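Local coordinates for probable AP endonuclease (PDB 6KI3), which probably repairs viral DNA as a zinc-dependent endonuclease that cleaves the backbone on the 5' side of abasic sites and also proofreads mismatched 3' ends, at residues E166-L169 against R170-N173. Numbering follows the deposited sequence.
Sequences ELFL and RIRN
In helix 161-174, the outer helix of a beta-alpha-beta unit, Phe168 and Ile171 meet on the buried side. Their side chains run alongside each other in the same direction, and Ile171 CD1 lies over one face of the phenyl ring, 4.2 Å from the Phe168 centroid and 16° off the ring normal, which qualifies as a CH-pi contact. The torsions account for this: CG1 of Ile171 stands anti to its carbonyl carbon (chi1 -74°) and CD1 continues the chain fully extended. The same methyl lies 4.2 Å from Leu167 CG, one turn back, so it touches both apolar neighbours. Four successive i to i+4 backbone hydrogen bonds hold the helical turn that brings these residues together, from Arg170 N to Glu166 O (3.3 Å) through to Asn173 N to Leu169 O (2.8 Å). On the exposed side, Leu169 spreads its two methyls: CD2 is 3.3 Å from Asn173 ND2, while CD1 approaches Arg172 NH2 obliquely at 3.8 Å. Glu166 OE1 is hydrogen-bonded to Tyr156. A helix that buries Phe168 and Ile171 against strand 179-184 and Leu167 against helix 126-134, with Glu166, Leu169, Arg170, Arg172 and Asn173 on its exposed side, is typical of the outer layer of a TIM barrel.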
loop_
_atom_site.group_PDB
_atom_site.type_symbol
_atom_site.label_atom_id
_atom_site.label_comp_id
_atom_site.label_asym_id
_atom_site.label_seq_id
_atom_site.Cartn_x
_atom_site.Cartn_y
_atom_site.Cartn_z
ATOM N N GLU A 166 -7.644 8.999 16.527
ATOM C CA GLU A 166 -7.644 8.352 17.802
ATOM C C GLU A 166 -6.547 7.314 17.886
ATOM O O GLU A 166 -5.808 7.296 18.844
ATOM C CB GLU A 166 -9.008 7.723 18.078
ATOM C CG GLU A 166 -9.099 6.951 19.377
ATOM C CD GLU A 166 -10.332 6.082 19.549
ATOM O OE1 GLU A 166 -10.274 5.263 20.450
ATOM O OE2 GLU A 166 -11.334 6.178 18.824
ATOM N N LEU A 167 -6.385 6.509 16.845
ATOM C CA LEU A 167 -5.395 5.436 16.852
ATOM C C LEU A 167 -3.979 5.988 16.945
ATOM O O LEU A 167 -3.201 5.589 17.819
ATOM C CB LEU A 167 -5.550 4.574 15.599
ATOM C CG LEU A 167 -4.386 3.624 15.307
ATOM C CD1 LEU A 167 -4.249 2.584 16.409
ATOM C CD2 LEU A 167 -4.554 2.958 13.949
ATOM N N PHE A 168 -3.622 6.908 16.048
ATOM C CA PHE A 168 -2.244 7.373 15.982
ATOM C C PHE A 168 -1.859 8.249 17.166
ATOM O O PHE A 168 -0.666 8.367 17.464
ATOM C CB PHE A 168 -2.005 8.115 14.665
ATOM C CG PHE A 168 -1.606 7.213 13.533
ATOM C CD1 PHE A 168 -2.563 6.537 12.794
ATOM C CD2 PHE A 168 -0.271 7.032 13.215
ATOM C CE1 PHE A 168 -2.196 5.702 11.755
ATOM C CE2 PHE A 168 0.104 6.199 12.177
ATOM C CZ PHE A 168 -0.860 5.533 11.447
ATOM N N LEU A 169 -2.827 8.871 17.844
ATOM C CA LEU A 169 -2.495 9.610 19.058
ATOM C C LEU A 169 -2.158 8.657 20.195
ATOM O O LEU A 169 -1.216 8.898 20.960
ATOM C CB LEU A 169 -3.641 10.539 19.452
ATOM C CG LEU A 169 -3.320 11.489 20.609
ATOM C CD1 LEU A 169 -3.500 12.940 20.189
ATOM C CD2 LEU A 169 -4.176 11.165 21.823
ATOM N N ARG A 170 -2.916 7.566 20.319
ATOM C CA ARG A 170 -2.543 6.512 21.254
ATOM C C ARG A 170 -1.198 5.904 20.883
ATOM O O ARG A 170 -0.471 5.421 21.759
ATOM C CB ARG A 170 -3.633 5.440 21.286
ATOM C CG ARG A 170 -3.501 4.453 22.425
ATOM C CD ARG A 170 -4.739 3.584 22.535
ATOM N NE ARG A 170 -4.712 2.759 23.737
ATOM C CZ ARG A 170 -5.178 3.146 24.919
ATOM N NH1 ARG A 170 -5.709 4.353 25.061
ATOM N NH2 ARG A 170 -5.113 2.327 25.961
ATOM N N ILE A 171 -0.850 5.921 19.595
ATOM C CA ILE A 171 0.476 5.487 19.170
ATOM C C ILE A 171 1.537 6.465 19.657
ATOM O O ILE A 171 2.566 6.067 20.213
ATOM C CB ILE A 171 0.521 5.324 17.639
ATOM C CG1 ILE A 171 -0.235 4.066 17.206
ATOM C CG2 ILE A 171 1.960 5.295 17.138
ATOM C CD1 ILE A 171 -0.191 3.809 15.714
ATOM N N ARG A 172 1.297 7.765 19.462
ATOM C CA ARG A 172 2.293 8.766 19.828
ATOM C C ARG A 172 2.462 8.875 21.338
ATOM O O ARG A 172 3.575 9.120 21.818
ATOM C CB ARG A 172 1.916 10.124 19.237
ATOM C CG ARG A 172 3.052 11.132 19.232
ATOM C CD ARG A 172 2.547 12.517 18.869
ATOM N NE ARG A 172 1.507 12.964 19.790
ATOM C CZ ARG A 172 0.865 14.122 19.690
ATOM N NH1 ARG A 172 1.153 14.960 18.704
ATOM N NH2 ARG A 172 -0.066 14.442 20.577
ATOM N N ASN A 173 1.378 8.703 22.101
ATOM C CA ASN A 173 1.496 8.720 23.555
ATOM C C ASN A 173 2.282 7.519 24.064
ATOM O O ASN A 173 2.997 7.628 25.067
ATOM C CB ASN A 173 0.111 8.759 24.200
ATOM C CG ASN A 173 -0.653 10.025 23.867
ATOM O OD1 ASN A 173 -0.059 11.061 23.562
ATOM N ND2 ASN A 173 -1.976 9.950 23.927
#